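PDB 4GE1: biogenic amine-binding protein from Rhodnius prolixus, which binds biogenic amines such as serotonin and norepinephrine in the saliva of a blood-feeding insect, probably sequestering them, and here holds tryptamine inside a lipocalin barrel. Local coordinates for residues S23-H28 against C43-H48; S75-S80 against G87-K92; T107-Y112 against C126-P131; K119-H124 against A137-T142. All coordinates share one frame; numbering follows the deposited sequence.

Contact 1 of 4, residues S23-H28 against C43-H48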
loop_
_atom_site.group_PDB
_atom_site.type_symbol
_atom_site.label_atom_id
_atom_site.label_comp_id
_atom_site.label_asym_id
_atom_site.label_seq_id
_atom_site.Cartn_x
_atom_site.Cartn_y
_atom_site.Cartn_z
ATOM N N SER A 23 -3.049 6.973 -8.483
ATOM C CA SER A 23 -2.268 5.783 -8.157
ATOM C C SER A 23 -0.988 6.091 -7.373
ATOM O O SER A 23 -0.571 7.252 -7.264
ATOM C CB SER A 23 -1.908 5.034 -9.441
ATOM O OG SER A 23 -1.123 5.859 -10.280
ATOM N N TRP A 24 -0.371 5.031 -6.851
ATOM C CA TRP A 24 0.849 5.116 -6.051
ATOM C C TRP A 24 1.860 4.049 -6.461
ATOM O O TRP A 24 1.486 2.939 -6.815
ATOM C CB TRP A 24 0.527 4.890 -4.569
ATOM C CG TRP A 24 -0.258 6.005 -3.897
ATOM C CD1 TRP A 24 -1.606 6.045 -3.671
ATOM C CD2 TRP A 24 0.274 7.213 -3.336
ATOM N NE1 TRP A 24 -1.944 7.205 -3.013
ATOM C CE2 TRP A 24 -0.807 7.937 -2.797
ATOM C CE3 TRP A 24 1.562 7.752 -3.240
ATOM C CZ2 TRP A 24 -0.641 9.171 -2.179
ATOM C CZ3 TRP A 24 1.723 8.967 -2.626
ATOM C CH2 TRP A 24 0.628 9.670 -2.105
ATOM N N TYR A 25 3.144 4.389 -6.395
ATOM C CA TYR A 25 4.203 3.413 -6.573
ATOM C C TYR A 25 4.879 3.173 -5.227
ATOM O O TYR A 25 5.170 4.120 -4.494
ATOM C CB TYR A 25 5.243 3.913 -7.574
ATOM C CG TYR A 25 4.716 4.083 -8.979
ATOM C CD1 TYR A 25 4.192 5.299 -9.404
ATOM C CD2 TYR A 25 4.742 3.030 -9.881
ATOM C CE1 TYR A 25 3.703 5.460 -10.691
ATOM C CE2 TYR A 25 4.257 3.183 -11.173
ATOM C CZ TYR A 25 3.735 4.400 -11.569
ATOM O OH TYR A 25 3.258 4.560 -12.850
ATOM N N ILE A 26 5.119 1.908 -4.903
ATOM C CA ILE A 26 5.847 1.560 -3.687
ATOM C C ILE A 26 7.337 1.528 -3.996
ATOM O O ILE A 26 7.822 0.636 -4.691
ATOM C CB ILE A 26 5.373 0.225 -3.104
ATOM C CG1 ILE A 26 3.849 0.265 -2.923
ATOM C CG2 ILE A 26 6.061 -0.045 -1.770
ATOM C CD1 ILE A 26 3.303 -0.816 -2.035
ATOM N N THR A 27 8.055 2.527 -3.496
ATOM C CA THR A 27 9.449 2.717 -3.869
ATOM C C THR A 27 10.437 2.042 -2.914
ATOM O O THR A 27 11.480 1.551 -3.338
ATOM C CB THR A 27 9.784 4.214 -3.982
ATOM O OG1 THR A 27 9.422 4.879 -2.763
ATOM C CG2 THR A 27 9.016 4.833 -5.141
ATOM N N HIS A 28 10.107 2.036 -1.628
ATOM C CA HIS A 28 10.984 1.488 -0.596
ATOM C C HIS A 28 10.118 0.810 0.445
ATOM O O HIS A 28 8.990 1.244 0.696
ATOM C CB HIS A 28 11.763 2.599 0.109
ATOM C CG HIS A 28 12.610 3.433 -0.801
ATOM N ND1 HIS A 28 12.077 4.337 -1.691
ATOM C CD2 HIS A 28 13.953 3.511 -0.940
ATOM C CE1 HIS A 28 13.056 4.934 -2.348
ATOM N NE2 HIS A 28 14.204 4.449 -1.913
ATOM N N CYS A 43 7.939 -4.942 -7.528
ATOM C CA CYS A 43 7.548 -3.626 -8.015
ATOM C C CYS A 43 6.038 -3.545 -7.865
ATOM O O CYS A 43 5.296 -4.281 -8.535
ATOM C CB CYS A 43 7.898 -3.480 -9.496
ATOM S SG CYS A 43 9.631 -3.797 -9.889
ATOM N N THR A 44 5.576 -2.681 -6.976
ATOM C CA THR A 44 4.145 -2.574 -6.745
ATOM C C THR A 44 3.600 -1.211 -7.163
ATOM O O THR A 44 4.164 -0.167 -6.839
ATOM C CB THR A 44 3.759 -2.875 -5.285
ATOM O OG1 THR A 44 3.972 -4.270 -5.001
ATOM C CG2 THR A 44 2.280 -2.539 -5.060
ATOM N N LYS A 45 2.514 -1.238 -7.919
ATOM C CA LYS A 45 1.767 -0.030 -8.228
ATOM C C LYS A 45 0.340 -0.313 -7.810
ATOM O O LYS A 45 -0.152 -1.438 -7.969
ATOM C CB LYS A 45 1.834 0.283 -9.726
ATOM C CG LYS A 45 0.936 1.428 -10.171
ATOM C CD LYS A 45 1.144 1.751 -11.649
ATOM C CE LYS A 45 0.346 2.986 -12.066
ATOM N NZ LYS A 45 0.655 3.413 -13.471
ATOM N N PHE A 46 -0.328 0.681 -7.242
ATOM C CA PHE A 46 -1.740 0.487 -6.950
ATOM C C PHE A 46 -2.628 1.644 -7.372
ATOM O O PHE A 46 -2.183 2.789 -7.495
ATOM C CB PHE A 46 -2.013 -0.014 -5.514
ATOM C CG PHE A 46 -1.577 0.918 -4.406
ATOM C CD1 PHE A 46 -2.517 1.658 -3.697
ATOM C CD2 PHE A 46 -0.247 0.991 -4.014
ATOM C CE1 PHE A 46 -2.135 2.488 -2.635
ATOM C CE2 PHE A 46 0.145 1.814 -2.946
ATOM C CZ PHE A 46 -0.803 2.571 -2.267
ATOM N N LEU A 47 -3.881 1.305 -7.641
ATOM C CA LEU A 47 -4.859 2.259 -8.136
ATOM C C LEU A 47 -6.018 2.297 -7.157
ATOM O O LEU A 47 -6.527 1.255 -6.752
ATOM C CB LEU A 47 -5.357 1.797 -9.512
ATOM C CG LEU A 47 -6.059 2.795 -10.426
ATOM C CD1 LEU A 47 -5.070 3.857 -10.864
ATOM C CD2 LEU A 47 -6.648 2.079 -11.636
ATOM N N HIS A 48 -6.463 3.482 -6.770
ATOM C CA HIS A 48 -7.576 3.499 -5.833
ATOM C C HIS A 48 -8.590 4.627 -5.998
ATOM O O HIS A 48 -8.336 5.630 -6.662
ATOM C CB HIS A 48 -7.094 3.347 -4.371
ATOM C CG HIS A 48 -6.149 4.415 -3.916
ATOM N ND1 HIS A 48 -5.428 4.318 -2.743
ATOM C CD2 HIS A 48 -5.815 5.605 -4.470
ATOM C CE1 HIS A 48 -4.688 5.403 -2.595
ATOM N NE2 HIS A 48 -4.903 6.197 -3.627
HETATM O O HOH W 1 7.405 -2.036 -4.657
#

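Contact 2 of 4, residues S75-S80 against G87-K92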
loop_
_atom_site.group_PDB
_atom_site.type_symbol
_atom_site.label_atom_id
_atom_site.label_comp_id
_atom_site.label_asym_id
_atom_site.label_seq_id
_atom_site.Cartn_x
_atom_site.Cartn_y
_atom_site.Cartn_z
ATOM N N SER A 75 -7.920 -4.042 -1.640
ATOM C CA SER A 75 -8.437 -3.619 -0.346
ATOM C C SER A 75 -9.802 -2.976 -0.496
ATOM O O SER A 75 -9.997 -2.096 -1.345
ATOM C CB SER A 75 -7.489 -2.637 0.332
ATOM O OG SER A 75 -6.276 -3.266 0.667
ATOM N N PHE A 76 -10.740 -3.417 0.338
ATOM C CA PHE A 76 -12.070 -2.825 0.383
ATOM C C PHE A 76 -12.277 -2.213 1.760
ATOM O O PHE A 76 -12.044 -2.871 2.781
ATOM C CB PHE A 76 -13.150 -3.884 0.169
ATOM C CG PHE A 76 -12.987 -4.683 -1.088
ATOM C CD1 PHE A 76 -12.147 -5.786 -1.119
ATOM C CD2 PHE A 76 -13.701 -4.354 -2.231
ATOM C CE1 PHE A 76 -12.007 -6.541 -2.276
ATOM C CE2 PHE A 76 -13.568 -5.098 -3.394
ATOM C CZ PHE A 76 -12.718 -6.195 -3.420
ATOM N N ALA A 77 -12.710 -0.959 1.791
ATOM C CA ALA A 77 -13.049 -0.309 3.051
ATOM C C ALA A 77 -14.204 0.647 2.842
ATOM O O ALA A 77 -14.668 0.848 1.713
ATOM C CB ALA A 77 -11.853 0.431 3.614
ATOM N N LYS A 78 -14.667 1.220 3.945
ATOM C CA LYS A 78 -15.699 2.237 3.915
ATOM C C LYS A 78 -15.241 3.389 4.784
ATOM O O LYS A 78 -14.407 3.211 5.671
ATOM C CB LYS A 78 -17.033 1.679 4.414
ATOM C CG LYS A 78 -17.527 0.480 3.618
ATOM C CD LYS A 78 -18.875 -0.023 4.112
ATOM C CE LYS A 78 -20.023 0.675 3.411
ATOM N NZ LYS A 78 -21.325 0.034 3.748
ATOM N N VAL A 79 -15.788 4.567 4.518
ATOM C CA VAL A 79 -15.429 5.774 5.245
ATOM C C VAL A 79 -15.617 5.604 6.751
ATOM O O VAL A 79 -14.907 6.224 7.542
ATOM C CB VAL A 79 -16.248 6.992 4.735
ATOM C CG1 VAL A 79 -16.100 8.188 5.669
ATOM C CG2 VAL A 79 -15.818 7.356 3.336
ATOM N N SER A 80 -16.562 4.755 7.145
ATOM C CA SER A 80 -16.857 4.573 8.565
ATOM C C SER A 80 -15.883 3.593 9.218
ATOM O O SER A 80 -16.031 3.259 10.390
ATOM C CB SER A 80 -18.304 4.115 8.773
ATOM O OG SER A 80 -18.549 2.891 8.107
ATOM N N GLY A 87 -5.406 9.435 9.551
ATOM C CA GLY A 87 -5.093 8.567 8.433
ATOM C C GLY A 87 -4.920 7.137 8.895
ATOM O O GLY A 87 -3.839 6.556 8.769
ATOM N N LYS A 88 -5.993 6.564 9.425
ATOM C CA LYS A 88 -5.938 5.225 9.999
ATOM C C LYS A 88 -7.249 4.490 9.784
ATOM O O LYS A 88 -8.325 5.017 10.077
ATOM C CB LYS A 88 -5.632 5.311 11.491
ATOM C CG LYS A 88 -5.671 3.978 12.217
ATOM C CD LYS A 88 -5.187 4.145 13.652
ATOM C CE LYS A 88 -5.163 2.815 14.390
ATOM N NZ LYS A 88 -4.207 1.836 13.784
ATOM N N TYR A 89 -7.160 3.271 9.274
ATOM C CA TYR A 89 -8.361 2.510 8.972
ATOM C C TYR A 89 -8.083 1.023 8.900
ATOM O O TYR A 89 -6.933 0.590 8.846
ATOM C CB TYR A 89 -9.019 3.001 7.668
ATOM C CG TYR A 89 -8.188 2.828 6.407
ATOM C CD1 TYR A 89 -8.498 1.840 5.475
ATOM C CD2 TYR A 89 -7.111 3.663 6.135
ATOM C CE1 TYR A 89 -7.741 1.673 4.313
ATOM C CE2 TYR A 89 -6.347 3.502 4.973
ATOM C CZ TYR A 89 -6.673 2.511 4.070
ATOM O OH TYR A 89 -5.924 2.354 2.925
ATOM N N THR A 90 -9.156 0.247 8.918
ATOM C CA THR A 90 -9.072 -1.180 8.697
ATOM C C THR A 90 -9.699 -1.525 7.346
ATOM O O THR A 90 -10.701 -0.934 6.931
ATOM C CB THR A 90 -9.793 -1.953 9.807
ATOM O OG1 THR A 90 -9.460 -1.379 11.077
ATOM C CG2 THR A 90 -9.371 -3.414 9.790
ATOM N N ALA A 91 -9.098 -2.480 6.659
ATOM C CA ALA A 91 -9.599 -2.899 5.365
ATOM C C ALA A 91 -9.639 -4.414 5.307
ATOM O O ALA A 91 -8.887 -5.096 6.009
ATOM C CB ALA A 91 -8.726 -2.337 4.252
ATOM N N LYS A 92 -10.560 -4.937 4.514
ATOM C CA LYS A 92 -10.525 -6.335 4.131
ATOM C C LYS A 92 -9.677 -6.389 2.860
ATOM O O LYS A 92 -9.960 -5.694 1.875
ATOM C CB LYS A 92 -11.940 -6.855 3.866
ATOM C CG LYS A 92 -12.010 -8.310 3.403
ATOM C CD LYS A 92 -11.202 -9.215 4.324
ATOM C CE LYS A 92 -11.858 -10.574 4.494
ATOM N NZ LYS A 92 -13.143 -10.458 5.232
#

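Contact 3 of 4, residues T107-Y112 against C126-P131. With TSS (2-(1H-indol-3-yl)ethanamine), chain E.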
loop_
_atom_site.group_PDB
_atom_site.type_symbol
_atom_site.label_atom_id
_atom_site.label_comp_id
_atom_site.label_asym_id
_atom_site.label_seq_id
_atom_site.Cartn_x
_atom_site.Cartn_y
_atom_site.Cartn_z
ATOM N N THR A 107 -7.545 -9.349 7.107
ATOM C CA THR A 107 -7.803 -8.014 7.615
ATOM C C THR A 107 -6.479 -7.272 7.755
ATOM O O THR A 107 -5.510 -7.818 8.287
ATOM C CB THR A 107 -8.466 -8.086 8.993
ATOM O OG1 THR A 107 -9.586 -8.975 8.930
ATOM C CG2 THR A 107 -8.928 -6.713 9.445
ATOM N N LEU A 108 -6.437 -6.034 7.277
ATOM C CA LEU A 108 -5.235 -5.215 7.381
ATOM C C LEU A 108 -5.519 -3.918 8.121
ATOM O O LEU A 108 -6.445 -3.179 7.769
ATOM C CB LEU A 108 -4.671 -4.894 5.993
ATOM C CG LEU A 108 -4.147 -6.072 5.174
ATOM C CD1 LEU A 108 -3.667 -5.638 3.797
ATOM C CD2 LEU A 108 -3.031 -6.734 5.923
ATOM N N GLN A 109 -4.724 -3.645 9.150
ATOM C CA GLN A 109 -4.791 -2.356 9.829
ATOM C C GLN A 109 -3.806 -1.402 9.161
ATOM O O GLN A 109 -2.598 -1.660 9.134
ATOM C CB GLN A 109 -4.466 -2.523 11.315
ATOM C CG GLN A 109 -5.270 -3.633 11.985
ATOM C CD GLN A 109 -4.963 -3.781 13.472
ATOM O OE1 GLN A 109 -4.060 -3.132 14.006
ATOM N NE2 GLN A 109 -5.725 -4.633 14.149
ATOM N N VAL A 110 -4.324 -0.306 8.614
ATOM C CA VAL A 110 -3.495 0.630 7.868
ATOM C C VAL A 110 -3.272 1.915 8.654
ATOM O O VAL A 110 -4.220 2.506 9.183
ATOM C CB VAL A 110 -4.133 0.979 6.499
ATOM C CG1 VAL A 110 -3.171 1.800 5.653
ATOM C CG2 VAL A 110 -4.563 -0.288 5.750
ATOM N N SER A 111 -2.023 2.360 8.730
ATOM C CA SER A 111 -1.722 3.599 9.445
ATOM C C SER A 111 -0.813 4.503 8.633
ATOM O O SER A 111 0.372 4.213 8.473
ATOM C CB SER A 111 -1.052 3.298 10.796
ATOM O OG SER A 111 -1.670 2.206 11.447
ATOM N N TYR A 112 -1.361 5.597 8.122
ATOM C CA TYR A 112 -0.542 6.567 7.407
ATOM C C TYR A 112 0.207 7.485 8.370
ATOM O O TYR A 112 -0.383 8.286 9.098
ATOM C CB TYR A 112 -1.342 7.335 6.342
ATOM C CG TYR A 112 -1.450 6.541 5.060
ATOM C CD1 TYR A 112 -2.563 5.754 4.801
ATOM C CD2 TYR A 112 -0.410 6.529 4.137
ATOM C CE1 TYR A 112 -2.656 5.001 3.637
ATOM C CE2 TYR A 112 -0.491 5.775 2.967
ATOM C CZ TYR A 112 -1.619 5.016 2.723
ATOM O OH TYR A 112 -1.714 4.254 1.579
ATOM N N CYS A 126 -0.358 -3.866 8.666
ATOM C CA CYS A 126 -0.167 -5.064 9.474
ATOM C C CYS A 126 -1.422 -5.916 9.605
ATOM O O CYS A 126 -2.532 -5.400 9.662
ATOM C CB CYS A 126 0.356 -4.686 10.858
ATOM S SG CYS A 126 0.891 -6.106 11.800
ATOM N N ASP A 127 -1.228 -7.228 9.657
ATOM C CA ASP A 127 -2.331 -8.170 9.765
ATOM C C ASP A 127 -2.371 -8.731 11.174
ATOM O O ASP A 127 -1.427 -9.382 11.605
ATOM C CB ASP A 127 -2.149 -9.299 8.750
ATOM C CG ASP A 127 -3.296 -10.294 8.760
ATOM O OD1 ASP A 127 -4.088 -10.305 9.731
ATOM O OD2 ASP A 127 -3.397 -11.079 7.794
ATOM N N PRO A 128 -3.468 -8.477 11.899
ATOM C CA PRO A 128 -3.641 -8.905 13.292
ATOM C C PRO A 128 -3.554 -10.421 13.436
ATOM O O PRO A 128 -3.237 -10.921 14.515
ATOM C CB PRO A 128 -5.055 -8.434 13.629
ATOM C CG PRO A 128 -5.334 -7.337 12.662
ATOM C CD PRO A 128 -4.623 -7.708 11.410
ATOM N N ALA A 129 -3.839 -11.140 12.357
ATOM C CA ALA A 129 -3.771 -12.595 12.368
ATOM C C ALA A 129 -2.391 -13.081 11.938
ATOM O O ALA A 129 -2.085 -14.268 12.029
ATOM C CB ALA A 129 -4.848 -13.182 11.467
ATOM N N ALA A 130 -1.563 -12.160 11.460
ATOM C CA ALA A 130 -0.209 -12.498 11.032
ATOM C C ALA A 130 0.741 -11.333 11.291
ATOM O O ALA A 130 1.325 -10.779 10.361
ATOM C CB ALA A 130 -0.197 -12.878 9.563
ATOM N N PRO A 131 0.897 -10.963 12.570
ATOM C CA PRO A 131 1.679 -9.794 12.989
ATOM C C PRO A 131 3.133 -9.868 12.537
ATOM O O PRO A 131 3.773 -8.823 12.388
ATOM C CB PRO A 131 1.600 -9.854 14.516
ATOM C CG PRO A 131 1.315 -11.300 14.825
ATOM C CD PRO A 131 0.409 -11.741 13.721
HETATM N N1 TSS E . -1.267 -4.596 -0.983
HETATM C CA TSS E . -1.035 -5.068 0.360
HETATM C CB TSS E . -0.066 -4.293 1.197
HETATM C CG TSS E . -0.055 -2.804 1.052
HETATM C CD1 TSS E . 0.949 -2.038 0.477
HETATM N NE1 TSS E . 0.606 -0.734 0.546
HETATM C CE2 TSS E . -0.628 -0.618 1.151
HETATM C CD2 TSS E . -1.056 -1.879 1.479
HETATM C CZ2 TSS E . -1.434 0.515 1.449
HETATM C CH2 TSS E . -2.659 0.349 2.089
HETATM C CZ3 TSS E . -3.094 -0.936 2.423
HETATM C CE3 TSS E . -2.303 -2.051 2.123
#

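Contact 4 of 4, residues K119-H124 against A137-T142. With TSS (2-(1H-indol-3-yl)ethanamine), chain E.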
loop_
_atom_site.group_PDB
_atom_site.type_symbol
_atom_site.label_atom_id
_atom_site.label_comp_id
_atom_site.label_asym_id
_atom_site.label_seq_id
_atom_site.Cartn_x
_atom_site.Cartn_y
_atom_site.Cartn_z
ATOM N N LYS A 119 2.568 13.801 -3.762
ATOM C CA LYS A 119 3.915 13.301 -4.030
ATOM C C LYS A 119 4.245 11.993 -3.319
ATOM O O LYS A 119 4.618 11.008 -3.966
ATOM C CB LYS A 119 4.967 14.353 -3.683
ATOM C CG LYS A 119 5.069 15.477 -4.690
ATOM C CD LYS A 119 6.177 16.439 -4.321
ATOM C CE LYS A 119 6.353 17.494 -5.394
ATOM N NZ LYS A 119 5.091 18.247 -5.635
ATOM N N TYR A 120 4.112 11.988 -1.993
ATOM C CA TYR A 120 4.572 10.863 -1.186
ATOM C C TYR A 120 3.618 10.521 -0.048
ATOM O O TYR A 120 2.851 11.362 0.416
ATOM C CB TYR A 120 5.942 11.180 -0.589
ATOM C CG TYR A 120 5.866 12.090 0.628
ATOM C CD1 TYR A 120 5.799 11.565 1.920
ATOM C CD2 TYR A 120 5.845 13.471 0.482
ATOM C CE1 TYR A 120 5.719 12.400 3.034
ATOM C CE2 TYR A 120 5.767 14.313 1.588
ATOM C CZ TYR A 120 5.703 13.772 2.860
ATOM O OH TYR A 120 5.627 14.607 3.953
ATOM N N SER A 121 3.688 9.278 0.403
ATOM C CA SER A 121 3.040 8.873 1.640
ATOM C C SER A 121 3.884 7.796 2.304
ATOM O O SER A 121 4.590 7.051 1.633
ATOM C CB SER A 121 1.626 8.358 1.381
ATOM O OG SER A 121 1.634 7.227 0.533
ATOM N N VAL A 122 3.817 7.724 3.624
ATOM C CA VAL A 122 4.552 6.711 4.364
ATOM C C VAL A 122 3.560 5.919 5.206
ATOM O O VAL A 122 2.735 6.493 5.916
ATOM C CB VAL A 122 5.635 7.352 5.229
ATOM C CG1 VAL A 122 6.387 6.292 6.013
ATOM C CG2 VAL A 122 6.581 8.166 4.346
ATOM N N VAL A 123 3.611 4.598 5.104
ATOM C CA VAL A 123 2.544 3.789 5.667
ATOM C C VAL A 123 3.071 2.610 6.482
ATOM O O VAL A 123 4.165 2.106 6.238
ATOM C CB VAL A 123 1.564 3.295 4.556
ATOM C CG1 VAL A 123 2.208 2.205 3.674
ATOM C CG2 VAL A 123 0.251 2.816 5.157
ATOM N N HIS A 124 2.290 2.203 7.475
ATOM C CA HIS A 124 2.518 0.954 8.179
ATOM C C HIS A 124 1.285 0.079 7.993
ATOM O O HIS A 124 0.163 0.500 8.300
ATOM C CB HIS A 124 2.780 1.210 9.667
ATOM C CG HIS A 124 2.777 -0.034 10.503
ATOM N ND1 HIS A 124 1.666 -0.466 11.189
ATOM C CD2 HIS A 124 3.756 -0.937 10.756
ATOM C CE1 HIS A 124 1.958 -1.585 11.835
ATOM N NE2 HIS A 124 3.216 -1.890 11.588
ATOM N N ALA A 137 6.196 1.076 4.413
ATOM C CA ALA A 137 6.371 1.391 2.995
ATOM C C ALA A 137 6.452 2.883 2.691
ATOM O O ALA A 137 5.666 3.680 3.206
ATOM C CB ALA A 137 5.251 0.745 2.159
ATOM N N VAL A 138 7.413 3.242 1.842
ATOM C CA VAL A 138 7.442 4.558 1.217
ATOM C C VAL A 138 6.764 4.491 -0.156
ATOM O O VAL A 138 7.027 3.586 -0.960
ATOM C CB VAL A 138 8.873 5.102 1.096
ATOM C CG1 VAL A 138 8.889 6.377 0.268
ATOM C CG2 VAL A 138 9.452 5.357 2.487
ATOM N N GLN A 139 5.874 5.443 -0.405
ATOM C CA GLN A 139 5.041 5.435 -1.605
ATOM C C GLN A 139 5.107 6.782 -2.327
ATOM O O GLN A 139 5.187 7.838 -1.698
ATOM C CB GLN A 139 3.599 5.050 -1.242
ATOM C CG GLN A 139 3.531 3.756 -0.416
ATOM C CD GLN A 139 2.120 3.357 -0.018
ATOM O OE1 GLN A 139 1.793 2.173 0.040
ATOM N NE2 GLN A 139 1.282 4.341 0.275
ATOM N N SER A 140 5.107 6.737 -3.652
ATOM C CA SER A 140 5.281 7.940 -4.452
ATOM C C SER A 140 4.218 7.996 -5.546
ATOM O O SER A 140 3.679 6.969 -5.955
ATOM C CB SER A 140 6.679 7.958 -5.066
ATOM O OG SER A 140 6.868 9.079 -5.922
ATOM N N ARG A 141 3.903 9.202 -5.999
ATOM C CA ARG A 141 2.985 9.375 -7.117
ATOM C C ARG A 141 3.717 9.063 -8.417
ATOM O O ARG A 141 3.091 8.799 -9.443
ATOM C CB ARG A 141 2.422 10.798 -7.143
ATOM C CG ARG A 141 1.446 11.113 -6.002
ATOM C CD ARG A 141 0.242 10.169 -5.988
ATOM N NE ARG A 141 -0.876 10.714 -5.219
ATOM C CZ ARG A 141 -2.041 10.097 -5.040
ATOM N NH1 ARG A 141 -2.246 8.900 -5.566
ATOM N NH2 ARG A 141 -3.009 10.682 -4.336
ATOM N N THR A 142 5.048 9.106 -8.362
ATOM C CA THR A 142 5.887 8.719 -9.491
ATOM C C THR A 142 6.730 7.496 -9.124
ATOM O O THR A 142 6.723 7.048 -7.972
ATOM C CB THR A 142 6.790 9.869 -9.962
ATOM O OG1 THR A 142 7.484 10.418 -8.839
ATOM C CG2 THR A 142 5.957 10.976 -10.629
HETATM N N1 TSS E . -1.267 -4.596 -0.983
HETATM C CA TSS E . -1.035 -5.068 0.360
HETATM C CB TSS E . -0.066 -4.293 1.197
HETATM C CG TSS E . -0.055 -2.804 1.052
HETATM C CD1 TSS E . 0.949 -2.038 0.477
HETATM N NE1 TSS E . 0.606 -0.734 0.546
HETATM C CE2 TSS E . -0.628 -0.618 1.151
HETATM C CD2 TSS E . -1.056 -1.879 1.479
HETATM C CZ2 TSS E . -1.434 0.515 1.449
HETATM C CH2 TSS E . -2.659 0.349 2.089
HETATM C CZ3 TSS E . -3.094 -0.936 2.423
HETATM C CE3 TSS E . -2.303 -2.051 2.123
#

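Contact 1 of 4, residues S23-H28 against C43-H48
K45 runs alongside Y25 on the face of the sheet that also carries S23 and L47, both side chains pointing the same way. Its CG stands anti to the backbone N (chi1 173°) and the chain beyond is extended. CB lies 4.0 Å from Y25 CD2, CG lies against W24 O and Y25 CE2, and CD comes to 3.5 Å from CE2. CE is near both Y25 OH (3.4 Å) and S23 OG, and K45 NZ gives a hydrogen bond of 2.9 Å to Y25 OH; a salt bridge to D181 takes up the charge. Behind these side chains, strands 23-31 and 43-50 form an antiparallel hairpin of the lipocalin barrel. W24 and F46 are a hydrogen-bonded pair, with W24 N reaching F46 O at 3.0 Å and F46 N returning to W24 O at 2.9 Å. On the barrel's inner face W24 CB rests over one face of the F46 ring, displaced toward the rim, while the five-membered ring of W24 and the F46 ring are slid so far apart that they barely overlap. H48 NE2 meets the edge of the indole, completing an aromatic cluster, and H48 ND1 is bonded to E58. Farther along, I26 CD1 packs on T44 CG2 at 3.6 Å, and I26 also touches the bound tryptamine. One water bridges the backbones there, donating to I26 O and accepting from T44 N.

Contact 2 of 4, residues S75-S80 against G87-K92
F76 N and K92 O make a nearly straight hydrogen bond of 2.9 Å, and K92 N answers to F76 O at 3.1 Å with a more bent N-H (151°). Flanking this pair, S75 CA approaches K92 O and A91 CA approaches F76 O in weaker CA-H...O contacts. The pair belongs to the antiparallel hairpin of strands 69-78 and 88-96 in the lipocalin barrel; the axes of the two short stretches make an angle of 131°, and beyond A77 the chains spread apart. On one face of the sheet the small side chains meet: A91 CB lies 4.1 Å from S75 CB and 4.2 Å from A77 CB. A77 CB also approaches T90 O at 3.8 Å and Y89 CD1 at 4.1 Å. Y89 is a residue of the tryptamine pocket; F82 stacks on its ring and its hydroxyl is hydrogen-bonded to the E58 carboxylate. S75 OG, on the same inner side, is hydrogen-bonded to N93.

Contact 3 of 4, residues T107-Y112 against C126-P131
Q109 and C126 form an antiparallel hydrogen-bonded pair, with Q109 N to C126 O at 2.9 Å and a longer return bond from C126 N to Q109 O at 3.2 Å. The Q109 side chain, extended beyond CG, passes obliquely across P128, bringing its amide NE2 to 3.1 Å from P128 CG. P128 CD comes against the opposite strand at T107 O, 3.2 Å away. L108 crosses D127 at about a right angle, and its CD2 branch touches D127 CB at 3.9 Å while CD1 turns to the ligand. D127 opens a type I turn to A130: its OD1 accepts from A129 N at 2.8 Å in an Asx turn, the donor coming from above the carboxylate plane, and D127 O accepts from A130 N. Further along 107-112, V110 CG2 lies 3.7 Å from CZ3 of tryptamine, and Y112 OH is close to CZ2 of the same indole. The contact joins strands 102-115 and 120-127 where the latter turns over into 130-140. Strand 88-96 pairs with the other edge of 102-115, and the disulfide from C126 to C5 ties the N-terminal segment to this end of the barrel.

Contact 4 of 4, residues K119-H124 against A137-T142
Q139 touches both S121 and the bound tryptamine with its amide. OE1 accepts the indole NE1 of the ligand at 3.2 Å (N-H...O 155°), and NE2 gives a hydrogen bond to S121 OG at 2.9 Å. That hydroxyl lies in the plane of the amide, which helps fix which way the group is turned; Y112 OH is a second partner of NE2. Q139 CG stands anti to the carbonyl carbon (chi1 -51°); beyond it the extended chain crosses V123, whose CG1 is 3.7 Å from Q139 OE1 and at the same distance from A137 CB. S121 OG, between its own backbone N and carbonyl carbon, is also 3.4 Å from Q139 CB.

The backbone sets the register. S121 and Q139 are a hydrogen-bonded pair, with Q139 N to S121 O at 2.9 Å, and V123 and A137 form the next such pair, two bonds each. R141 N donates to K119 O at 2.8 Å. On the outer face V122 and V138 meet loosely through their CG2 atoms, beside helix 150-159. R141 carries its guanidinium to S23 O and makes a cation-pi contact with W24. Together the two strands form an antiparallel hairpin of the lipocalin barrel whose inner face presents a polar amide to the ligand's indole N-H, as part of the binding pocket.

How the contacts relate
From the N terminus, contact 1 closes first, turning 23-28 back on 43-48; contact 2 then closes the short connection between 75-80 and 87-92. Both are complete before contact 3 opens. Contacts 3 and 4 cross: 119-124 lies within the span from 107-112 to 126-131, and 137-142 follows it. Strand 120-127 serves both, with 102-115 on one edge and 130-140 on the other. Contact 2 joins contact 3 through backbone bonds between 87-92 and 107-112, and contact 4 returns to contact 1 where S140 and V138 pair with strand 23-31, so that the first and last barrel strands meet and the sheet closes around tryptamine.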